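Local coordinates for sterol regulatory element-binding protein cleavage-activating protein (Schizosaccharomyces pombe, PDB 4YHC) that escorts the transcription factor precursor Sre1, whose processing at low sterol and low oxygen requires it, and appears here as its WD40 domain, at residues S115-M126 / F138-E148; G49-W57 / L66-L77. The protein carries 9 engineered substitutions. One frame throughout, in Å; residues are numbered along the deposited sequence.

Contact 1 (S115-M126 / F138-E148); sequences SKPNSKLNVFWM and FELVVVESSGE. Engineered in segment 115-126: Ser115 (natural residue Cys).
Trp125 presents the CE3-CZ3 edge of its indole to the face of Phe138, a T-shaped stack with its six-membered centroid 4.9 Å from that of Phe138 and planes at 83°. The other end of the indole carries a CH-pi contact: Leu140 CD2 lies over the five-membered ring, 4.1 Å from its centroid. That methyl also presses on Val123 CG1 at 3.3 Å, tighter than usual for two carbons. Trp125 CG stands anti to the carbonyl carbon (chi1 -69°), which brings the five-membered ring to Leu140 and the CE3-CZ3 edge to Phe138, while NE1 bonds Ser90 OG. With an alanine in place of Phe138, the six-membered edge of Trp125 would probably lose the face it rests on and the indole would be freer to turn. On the reverse face, Phe124 CE2 meets Val143 CG2 at 3.6 Å, and Val141 CB lies at the ring edge.

Backbone bonds run regularly between the antiparallel strands; the straightest, Val141 N to Phe124 O, measures 2.8 Å at 179°. Beyond the strand end, Ser145 OG accepts from Lys120 N (3.1 Å).

Charge gathers where the second strand turns away, at Glu144 to Glu148. Lys116 NZ forms a salt bridge with Glu144 OE2 (3.4 Å) and a longer one with Glu148 OE2, although this lysine is poorly ordered.

These are the first two strands of a propeller blade: the Trp125-Val123 face packs on strand 88-92, the Phe124-Met126 face on strands 175-182 and 187-193. The chemistry implies a hairpin held by its backbone ladder between apolar faces, its salt bridges lying away from the connecting loop.

Contact 2 (G49-W57 / L66-L77); sequences GLDRSLVVW and LVLSKEQMPRTL. Engineered in segment 49-57: Ser53 (natural residue Cys).
Leu54 and Leu68 form a hydrogen-bonded antiparallel pair in the outer hairpin of a WD40 propeller blade, strands 54-58 and 63-68. Leu54 N reaches Leu68 O at 2.8 Å and 168°, and Leu68 N returns to Leu54 O. Val56 N to Leu66 O is straighter still, whereas the return bond from Leu66 N is weak. On the face shared by these leucines, Leu54 CD1 touches Leu66 CD1 at 4.0 Å, and Val56 CG1 rests on Leu66 CB.

Past the strands, the chain from Ser69 to Leu77 curls round Arg52. Its CG stands anti to the carbonyl carbon and passes Leu77 CB, and a bend at chi3 (-54°) turns NE to the carbonyls of Pro74 and Arg75. The bond from Arg52 NE to Pro74 O is weak, 3.1 Å with an angle of only 126°. Arg75 O lies over a face of the guanidinium, 3.2 Å from Arg52 CZ, too poorly angled for a hydrogen bond. Water 2, at the guanidinium edge, accepts from Arg52 NH2. Met73 CE meanwhile packs against Arg52 O.

Farther out, two turns set these groups. Gly49 to Arg52 is a type I turn, overlapped by an Asx turn in which Ser53 N bonds Asp51 OD1 at 3.2 Å, from above the carboxylate plane. The OG of Ser53, an engineered residue, bonds His29 ND1. On the other segment, Gln72 OE1 accepts from Ser69 N (2.9 Å), bracing the 3-10 turn at Lys70. Water 1 joins the two turns, donating to Asp51 OD2 at 2.8 Å and accepting from Lys70 N at 3.0 Å.

How the contacts relate
Contact 2 closes before contact 1 opens, and one four-stranded sheet, residues 79-112, intervenes along the chain. Their centres are 20 Å apart and their nearest atoms about 8 Å, so they do not touch. The intervening sheet bridges them: its strand 96-101 meets Leu66 and Pro74 of contact 2, while its strand 88-92 packs against Val123 and Trp125 of contact 1. Contact 1 pairs the first two strands of its sheet, contact 2 the last two, so the two hairpins are the inner pair of one blade and the outer pair of another. By similarity, the Sre1-interacting region contains all of contact 1 but only the last residues of contact 2, from Arg75 onward.

Contact 1 (S115-M126 / F138-E148)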
loop_
_atom_site.group_PDB
_atom_site.type_symbol
_atom_site.label_atom_id
_atom_site.label_comp_id
_atom_site.label_asym_id
_atom_site.label_seq_id
_atom_site.Cartn_x
_atom_site.Cartn_y
_atom_site.Cartn_z
ATOM N N SER A 115 10.546 -9.281 21.663
ATOM C CA SER A 115 10.223 -7.928 21.227
ATOM C C SER A 115 10.669 -7.056 22.365
ATOM O O SER A 115 10.496 -7.442 23.500
ATOM C CB SER A 115 8.699 -7.739 21.097
ATOM O OG SER A 115 8.295 -7.442 19.785
ATOM N N LYS A 116 11.154 -5.856 22.094
ATOM C CA LYS A 116 11.672 -5.013 23.164
ATOM C C LYS A 116 10.678 -3.905 23.568
ATOM O O LYS A 116 11.102 -2.753 23.687
ATOM C CB LYS A 116 13.019 -4.394 22.753
ATOM C CG LYS A 116 13.782 -5.074 21.611
ATOM C CD LYS A 116 14.015 -6.581 21.769
ATOM C CE LYS A 116 14.703 -7.174 20.535
ATOM N NZ LYS A 116 14.364 -8.605 20.251
ATOM N N PRO A 117 9.373 -4.237 23.816
ATOM C CA PRO A 117 8.347 -3.187 24.023
ATOM C C PRO A 117 8.813 -2.115 24.984
ATOM O O PRO A 117 9.359 -2.486 26.012
ATOM C CB PRO A 117 7.155 -3.948 24.611
ATOM C CG PRO A 117 7.710 -5.219 25.125
ATOM C CD PRO A 117 8.842 -5.552 24.211
ATOM N N ASN A 118 8.608 -0.822 24.713
ATOM C CA ASN A 118 7.738 -0.285 23.647
ATOM C C ASN A 118 8.413 -0.216 22.254
ATOM O O ASN A 118 8.726 0.872 21.752
ATOM C CB ASN A 118 7.238 1.139 24.007
ATOM C CG ASN A 118 6.703 1.258 25.428
ATOM O OD1 ASN A 118 7.464 1.204 26.388
ATOM N ND2 ASN A 118 5.399 1.471 25.562
ATOM N N SER A 119 8.619 -1.377 21.638
ATOM C CA SER A 119 9.139 -1.489 20.297
ATOM C C SER A 119 7.940 -1.516 19.374
ATOM O O SER A 119 6.941 -2.181 19.650
ATOM C CB SER A 119 9.957 -2.769 20.144
ATOM O OG SER A 119 10.864 -2.652 19.068
ATOM N N LYS A 120 8.037 -0.731 18.320
ATOM C CA LYS A 120 7.090 -0.725 17.244
ATOM C C LYS A 120 7.580 -1.747 16.191
ATOM O O LYS A 120 8.744 -1.774 15.858
ATOM C CB LYS A 120 7.000 0.690 16.657
ATOM C CG LYS A 120 5.888 1.541 17.259
ATOM C CD LYS A 120 6.071 1.891 18.740
ATOM C CE LYS A 120 4.743 2.310 19.372
ATOM N NZ LYS A 120 4.847 3.380 20.402
ATOM N N LEU A 121 6.672 -2.569 15.686
ATOM C CA LEU A 121 7.009 -3.573 14.677
ATOM C C LEU A 121 6.489 -3.262 13.289
ATOM O O LEU A 121 5.367 -2.790 13.140
ATOM C CB LEU A 121 6.394 -4.916 15.052
ATOM C CG LEU A 121 6.849 -5.582 16.322
ATOM C CD1 LEU A 121 6.451 -7.055 16.193
ATOM C CD2 LEU A 121 8.348 -5.452 16.574
ATOM N N ASN A 122 7.280 -3.601 12.286
ATOM C CA ASN A 122 6.763 -3.767 10.941
ATOM C C ASN A 122 7.070 -5.185 10.513
ATOM O O ASN A 122 8.191 -5.622 10.758
ATOM C CB ASN A 122 7.435 -2.772 10.041
ATOM C CG ASN A 122 6.701 -2.582 8.745
ATOM O OD1 ASN A 122 5.543 -2.997 8.598
ATOM N ND2 ASN A 122 7.374 -1.954 7.779
ATOM N N VAL A 123 6.087 -5.922 9.942
ATOM C CA VAL A 123 6.280 -7.301 9.516
ATOM C C VAL A 123 5.983 -7.530 8.055
ATOM O O VAL A 123 5.027 -7.001 7.591
ATOM C CB VAL A 123 5.353 -8.225 10.319
ATOM C CG1 VAL A 123 5.536 -9.653 9.823
ATOM C CG2 VAL A 123 5.675 -8.146 11.798
ATOM N N PHE A 124 6.784 -8.316 7.339
ATOM C CA PHE A 124 6.626 -8.511 5.895
ATOM C C PHE A 124 6.858 -9.949 5.623
ATOM O O PHE A 124 7.776 -10.502 6.172
ATOM C CB PHE A 124 7.792 -7.889 5.062
ATOM C CG PHE A 124 8.196 -6.565 5.489
ATOM C CD1 PHE A 124 7.371 -5.522 5.312
ATOM C CD2 PHE A 124 9.446 -6.365 6.036
ATOM C CE1 PHE A 124 7.743 -4.270 5.686
ATOM C CE2 PHE A 124 9.831 -5.124 6.439
ATOM C CZ PHE A 124 8.971 -4.069 6.271
ATOM N N TRP A 125 6.064 -10.528 4.745
ATOM C CA TRP A 125 6.311 -11.847 4.166
ATOM C C TRP A 125 7.065 -11.734 2.840
ATOM O O TRP A 125 6.703 -10.912 1.976
ATOM C CB TRP A 125 4.981 -12.482 3.825
ATOM C CG TRP A 125 4.105 -12.886 4.997
ATOM C CD1 TRP A 125 3.522 -12.067 5.883
ATOM C CD2 TRP A 125 3.664 -14.184 5.305
ATOM N NE1 TRP A 125 2.724 -12.765 6.714
ATOM C CE2 TRP A 125 2.789 -14.081 6.376
ATOM C CE3 TRP A 125 3.880 -15.433 4.732
ATOM C CZ2 TRP A 125 2.154 -15.208 6.969
ATOM C CZ3 TRP A 125 3.216 -16.553 5.271
ATOM C CH2 TRP A 125 2.397 -16.439 6.392
ATOM N N MET A 126 8.066 -12.572 2.637
ATOM C CA MET A 126 8.707 -12.595 1.345
ATOM C C MET A 126 8.819 -14.044 0.848
ATOM O O MET A 126 9.101 -14.932 1.617
ATOM C CB MET A 126 10.069 -11.948 1.413
ATOM C CG MET A 126 10.002 -10.503 2.019
ATOM S SD MET A 126 11.607 -9.733 2.040
ATOM C CE MET A 126 11.534 -9.000 0.447
ATOM N N PHE A 138 8.652 -19.346 3.021
ATOM C CA PHE A 138 8.609 -17.892 3.105
ATOM C C PHE A 138 9.714 -17.438 4.008
ATOM O O PHE A 138 10.131 -18.177 4.888
ATOM C CB PHE A 138 7.295 -17.360 3.715
ATOM C CG PHE A 138 6.063 -17.661 2.916
ATOM C CD1 PHE A 138 5.696 -16.864 1.810
ATOM C CD2 PHE A 138 5.291 -18.756 3.216
ATOM C CE1 PHE A 138 4.556 -17.137 1.088
ATOM C CE2 PHE A 138 4.139 -19.034 2.481
ATOM C CZ PHE A 138 3.779 -18.243 1.418
ATOM N N GLU A 139 10.149 -16.193 3.806
ATOM C CA GLU A 139 10.827 -15.450 4.847
ATOM C C GLU A 139 9.921 -14.420 5.487
ATOM O O GLU A 139 9.277 -13.641 4.795
ATOM C CB GLU A 139 12.082 -14.842 4.276
ATOM C CG GLU A 139 13.057 -15.940 3.877
ATOM C CD GLU A 139 14.301 -15.413 3.226
ATOM O OE1 GLU A 139 14.158 -14.766 2.153
ATOM O OE2 GLU A 139 15.400 -15.640 3.816
ATOM N N LEU A 140 9.827 -14.464 6.811
ATOM C CA LEU A 140 8.992 -13.575 7.569
ATOM C C LEU A 140 9.924 -12.615 8.251
ATOM O O LEU A 140 10.732 -13.033 9.126
ATOM C CB LEU A 140 8.182 -14.319 8.635
ATOM C CG LEU A 140 6.712 -14.102 8.883
ATOM C CD1 LEU A 140 6.310 -14.637 10.268
ATOM C CD2 LEU A 140 6.228 -12.679 8.681
ATOM N N VAL A 141 9.820 -11.341 7.903
ATOM C CA VAL A 141 10.754 -10.350 8.408
ATOM C C VAL A 141 10.070 -9.470 9.432
ATOM O O VAL A 141 8.975 -8.916 9.213
ATOM C CB VAL A 141 11.301 -9.498 7.259
ATOM C CG1 VAL A 141 12.286 -8.443 7.755
ATOM C CG2 VAL A 141 11.967 -10.397 6.204
ATOM N N VAL A 142 10.734 -9.297 10.557
ATOM C CA VAL A 142 10.236 -8.495 11.629
ATOM C C VAL A 142 11.196 -7.376 11.884
ATOM O O VAL A 142 12.368 -7.611 12.225
ATOM C CB VAL A 142 10.099 -9.349 12.915
ATOM C CG1 VAL A 142 9.546 -8.515 14.054
ATOM C CG2 VAL A 142 9.150 -10.486 12.641
ATOM N N VAL A 143 10.720 -6.158 11.704
ATOM C CA VAL A 143 11.540 -4.983 11.840
ATOM C C VAL A 143 11.098 -4.196 13.052
ATOM O O VAL A 143 9.908 -3.857 13.205
ATOM C CB VAL A 143 11.491 -4.066 10.582
ATOM C CG1 VAL A 143 12.412 -2.864 10.750
ATOM C CG2 VAL A 143 11.891 -4.844 9.325
ATOM N N GLU A 144 12.074 -3.851 13.896
ATOM C CA GLU A 144 11.811 -3.079 15.105
ATOM C C GLU A 144 12.305 -1.670 14.977
ATOM O O GLU A 144 13.342 -1.403 14.404
ATOM C CB GLU A 144 12.475 -3.719 16.304
ATOM C CG GLU A 144 11.827 -5.014 16.744
ATOM C CD GLU A 144 12.566 -5.617 17.921
ATOM O OE1 GLU A 144 12.573 -4.946 19.000
ATOM O OE2 GLU A 144 13.145 -6.734 17.753
ATOM N N SER A 145 11.541 -0.741 15.497
ATOM C CA SER A 145 11.983 0.664 15.420
ATOM C C SER A 145 13.337 0.895 16.088
ATOM O O SER A 145 14.040 1.842 15.758
ATOM C CB SER A 145 10.940 1.539 16.051
ATOM O OG SER A 145 10.429 0.824 17.149
ATOM N N SER A 146 13.689 -0.027 16.985
ATOM C CA SER A 146 14.973 -0.067 17.673
ATOM C C SER A 146 16.155 -0.216 16.709
ATOM O O SER A 146 17.258 0.161 17.042
ATOM C CB SER A 146 14.974 -1.219 18.709
ATOM O OG SER A 146 15.153 -2.506 18.091
ATOM N N GLY A 147 15.934 -0.751 15.516
ATOM C CA GLY A 147 17.028 -0.980 14.595
ATOM C C GLY A 147 17.359 -2.436 14.433
ATOM O O GLY A 147 18.219 -2.784 13.660
ATOM N N GLU A 148 16.622 -3.278 15.132
ATOM C CA GLU A 148 16.730 -4.737 15.058
ATOM C C GLU A 148 15.884 -5.295 13.899
ATOM O O GLU A 148 14.740 -4.912 13.743
ATOM C CB GLU A 148 16.202 -5.268 16.386
ATOM C CG GLU A 148 16.894 -6.455 16.967
ATOM C CD GLU A 148 17.123 -6.300 18.466
ATOM O OE1 GLU A 148 16.711 -5.249 19.029
ATOM O OE2 GLU A 148 17.730 -7.228 19.075
#

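Contact 2 (G49-W57 / L66-L77)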
loop_
_atom_site.group_PDB
_atom_site.type_symbol
_atom_site.label_atom_id
_atom_site.label_comp_id
_atom_site.label_asym_id
_atom_site.label_seq_id
_atom_site.Cartn_x
_atom_site.Cartn_y
_atom_site.Cartn_z
ATOM N N GLY A 49 -9.791 -3.723 14.716
ATOM C CA GLY A 49 -10.532 -2.733 15.538
ATOM C C GLY A 49 -9.627 -2.243 16.624
ATOM O O GLY A 49 -8.600 -2.887 16.926
ATOM N N LEU A 50 -10.021 -1.143 17.253
ATOM C CA LEU A 50 -9.414 -0.670 18.469
ATOM C C LEU A 50 -9.391 -1.681 19.599
ATOM O O LEU A 50 -8.517 -1.571 20.443
ATOM C CB LEU A 50 -10.162 0.557 19.006
ATOM C CG LEU A 50 -10.133 1.860 18.216
ATOM C CD1 LEU A 50 -11.099 2.883 18.795
ATOM C CD2 LEU A 50 -8.736 2.424 18.145
ATOM N N ASP A 51 -10.369 -2.578 19.641
ATOM C CA ASP A 51 -10.438 -3.724 20.579
ATOM C C ASP A 51 -9.677 -5.023 20.176
ATOM O O ASP A 51 -9.936 -6.091 20.739
ATOM C CB ASP A 51 -11.906 -4.089 20.797
ATOM C CG ASP A 51 -12.637 -4.479 19.510
ATOM O OD1 ASP A 51 -12.071 -4.367 18.379
ATOM O OD2 ASP A 51 -13.811 -4.911 19.612
ATOM N N ARG A 52 -8.793 -4.920 19.169
ATOM C CA ARG A 52 -8.051 -6.061 18.564
ATOM C C ARG A 52 -8.890 -7.011 17.677
ATOM O O ARG A 52 -8.355 -7.965 17.143
ATOM C CB ARG A 52 -7.209 -6.815 19.619
ATOM C CG ARG A 52 -6.232 -5.872 20.285
ATOM C CD ARG A 52 -5.529 -6.421 21.536
ATOM N NE ARG A 52 -6.522 -6.871 22.471
ATOM C CZ ARG A 52 -7.045 -6.149 23.446
ATOM N NH1 ARG A 52 -6.574 -4.939 23.721
ATOM N NH2 ARG A 52 -8.004 -6.693 24.198
ATOM N N SER A 53 -10.179 -6.737 17.467
ATOM C CA SER A 53 -11.016 -7.632 16.662
ATOM C C SER A 53 -10.475 -7.671 15.221
ATOM O O SER A 53 -9.966 -6.664 14.704
ATOM C CB SER A 53 -12.484 -7.181 16.616
ATOM O OG SER A 53 -12.631 -5.776 16.452
ATOM N N LEU A 54 -10.632 -8.804 14.584
ATOM C CA LEU A 54 -10.119 -8.994 13.255
ATOM C C LEU A 54 -11.187 -9.509 12.318
ATOM O O LEU A 54 -11.848 -10.490 12.597
ATOM C CB LEU A 54 -9.027 -10.018 13.329
ATOM C CG LEU A 54 -7.964 -10.337 12.273
ATOM C CD1 LEU A 54 -8.075 -11.680 11.662
ATOM C CD2 LEU A 54 -7.569 -9.292 11.265
ATOM N N VAL A 55 -11.233 -8.927 11.145
ATOM C CA VAL A 55 -12.065 -9.421 10.066
ATOM C C VAL A 55 -11.171 -9.573 8.826
ATOM O O VAL A 55 -10.453 -8.598 8.404
ATOM C CB VAL A 55 -13.240 -8.444 9.752
ATOM C CG1 VAL A 55 -14.043 -8.952 8.563
ATOM C CG2 VAL A 55 -14.137 -8.193 10.994
ATOM N N VAL A 56 -11.157 -10.772 8.268
ATOM C CA VAL A 56 -10.531 -10.952 7.016
ATOM C C VAL A 56 -11.581 -11.311 5.928
ATOM O O VAL A 56 -12.484 -12.146 6.129
ATOM C CB VAL A 56 -9.166 -11.698 7.032
ATOM C CG1 VAL A 56 -8.696 -12.149 8.410
ATOM C CG2 VAL A 56 -8.876 -12.588 5.857
ATOM N N TRP A 57 -11.448 -10.587 4.814
ATOM C CA TRP A 57 -12.538 -10.436 3.824
ATOM C C TRP A 57 -11.962 -10.710 2.471
ATOM O O TRP A 57 -10.938 -10.164 2.135
ATOM C CB TRP A 57 -13.050 -8.989 3.951
ATOM C CG TRP A 57 -14.040 -8.603 2.922
ATOM C CD1 TRP A 57 -13.820 -7.851 1.780
ATOM C CD2 TRP A 57 -15.410 -8.927 2.945
ATOM N NE1 TRP A 57 -15.009 -7.689 1.116
ATOM C CE2 TRP A 57 -15.994 -8.357 1.807
ATOM C CE3 TRP A 57 -16.218 -9.635 3.845
ATOM C CZ2 TRP A 57 -17.344 -8.479 1.540
ATOM C CZ3 TRP A 57 -17.569 -9.783 3.559
ATOM C CH2 TRP A 57 -18.110 -9.196 2.426
ATOM N N LEU A 66 -12.453 -14.948 7.872
ATOM C CA LEU A 66 -12.110 -15.211 9.270
ATOM C C LEU A 66 -12.596 -13.998 9.998
ATOM O O LEU A 66 -12.393 -12.868 9.538
ATOM C CB LEU A 66 -10.566 -15.314 9.406
ATOM C CG LEU A 66 -9.843 -16.091 10.497
ATOM C CD1 LEU A 66 -8.448 -15.545 10.783
ATOM C CD2 LEU A 66 -10.658 -16.081 11.767
ATOM N N VAL A 67 -13.275 -14.214 11.110
ATOM C CA VAL A 67 -13.721 -13.155 11.927
ATOM C C VAL A 67 -13.307 -13.555 13.312
ATOM O O VAL A 67 -13.612 -14.693 13.738
ATOM C CB VAL A 67 -15.240 -12.995 11.938
ATOM C CG1 VAL A 67 -15.625 -11.950 12.951
ATOM C CG2 VAL A 67 -15.767 -12.577 10.583
ATOM N N LEU A 68 -12.562 -12.684 13.984
ATOM C CA LEU A 68 -12.250 -12.900 15.420
ATOM C C LEU A 68 -12.642 -11.713 16.227
ATOM O O LEU A 68 -12.169 -10.608 15.999
ATOM C CB LEU A 68 -10.790 -13.274 15.670
ATOM C CG LEU A 68 -10.316 -14.609 15.056
ATOM C CD1 LEU A 68 -8.820 -14.765 15.089
ATOM C CD2 LEU A 68 -10.972 -15.843 15.713
ATOM N N SER A 69 -13.505 -11.938 17.230
ATOM C CA SER A 69 -13.857 -10.897 18.173
ATOM C C SER A 69 -12.709 -10.593 19.114
ATOM O O SER A 69 -11.771 -11.350 19.236
ATOM C CB SER A 69 -15.066 -11.372 19.017
ATOM O OG SER A 69 -14.695 -12.620 19.707
ATOM N N LYS A 70 -12.819 -9.487 19.826
ATOM C CA LYS A 70 -11.864 -9.155 20.882
ATOM C C LYS A 70 -11.545 -10.305 21.865
ATOM O O LYS A 70 -10.411 -10.490 22.262
ATOM C CB LYS A 70 -12.407 -7.983 21.682
ATOM C CG LYS A 70 -11.607 -7.738 22.954
ATOM C CD LYS A 70 -12.313 -6.729 23.837
ATOM C CE LYS A 70 -11.644 -6.581 25.185
ATOM N NZ LYS A 70 -12.644 -6.076 26.146
ATOM N N GLU A 71 -12.560 -11.080 22.206
ATOM C CA GLU A 71 -12.437 -12.189 23.148
ATOM C C GLU A 71 -11.931 -13.446 22.478
ATOM O O GLU A 71 -11.833 -14.488 23.127
ATOM C CB GLU A 71 -13.798 -12.500 23.793
ATOM C CG GLU A 71 -14.301 -11.359 24.657
ATOM C CD GLU A 71 -15.042 -10.266 23.884
ATOM O OE1 GLU A 71 -15.147 -9.164 24.416
ATOM O OE2 GLU A 71 -15.486 -10.482 22.742
ATOM N N GLN A 72 -11.626 -13.369 21.180
ATOM C CA GLN A 72 -11.020 -14.483 20.491
ATOM C C GLN A 72 -9.589 -14.139 20.025
ATOM O O GLN A 72 -9.009 -14.855 19.165
ATOM C CB GLN A 72 -11.920 -14.925 19.329
ATOM C CG GLN A 72 -13.277 -15.502 19.756
ATOM C CD GLN A 72 -14.372 -15.390 18.682
ATOM O OE1 GLN A 72 -14.245 -14.662 17.685
ATOM N NE2 GLN A 72 -15.488 -16.112 18.904
ATOM N N MET A 73 -9.024 -13.086 20.623
ATOM C CA MET A 73 -7.749 -12.507 20.186
ATOM C C MET A 73 -6.821 -12.359 21.377
ATOM O O MET A 73 -7.296 -12.184 22.463
ATOM C CB MET A 73 -7.925 -11.101 19.599
ATOM C CG MET A 73 -8.486 -11.115 18.179
ATOM S SD MET A 73 -7.275 -11.659 16.931
ATOM C CE MET A 73 -6.180 -10.297 16.754
ATOM N N PRO A 74 -5.501 -12.342 21.147
ATOM C CA PRO A 74 -4.587 -11.975 22.229
ATOM C C PRO A 74 -4.872 -10.589 22.781
ATOM O O PRO A 74 -5.471 -9.783 22.120
ATOM C CB PRO A 74 -3.177 -12.064 21.590
ATOM C CG PRO A 74 -3.418 -12.115 20.097
ATOM C CD PRO A 74 -4.801 -12.693 19.896
ATOM N N ARG A 75 -4.442 -10.319 24.003
ATOM C CA ARG A 75 -4.790 -9.070 24.647
ATOM C C ARG A 75 -3.873 -7.965 24.180
ATOM O O ARG A 75 -4.128 -6.804 24.463
ATOM C CB ARG A 75 -4.828 -9.203 26.183
ATOM C CG ARG A 75 -3.490 -9.154 26.888
ATOM C CD ARG A 75 -3.611 -8.774 28.368
ATOM N NE ARG A 75 -2.662 -7.713 28.731
ATOM C CZ ARG A 75 -2.851 -6.415 28.482
ATOM N NH1 ARG A 75 -3.963 -5.975 27.882
ATOM N NH2 ARG A 75 -1.920 -5.544 28.841
ATOM N N THR A 76 -2.824 -8.332 23.442
ATOM C CA THR A 76 -1.951 -7.373 22.795
ATOM C C THR A 76 -1.847 -7.710 21.319
ATOM O O THR A 76 -1.840 -8.899 20.922
ATOM C CB THR A 76 -0.528 -7.359 23.379
ATOM O OG1 THR A 76 0.060 -8.672 23.295
ATOM C CG2 THR A 76 -0.538 -6.875 24.819
ATOM N N LEU A 77 -1.701 -6.680 20.489
ATOM C CA LEU A 77 -1.539 -6.928 19.041
ATOM C C LEU A 77 -0.636 -5.840 18.563
ATOM O O LEU A 77 -1.039 -4.683 18.536
ATOM C CB LEU A 77 -2.881 -6.837 18.347
ATOM C CG LEU A 77 -3.331 -7.669 17.135
ATOM C CD1 LEU A 77 -4.081 -6.809 16.124
ATOM C CD2 LEU A 77 -2.282 -8.505 16.461
HETATM O O HOH W 1 -14.994 -7.427 19.458
HETATM O O HOH W 2 -8.192 -9.657 23.259
#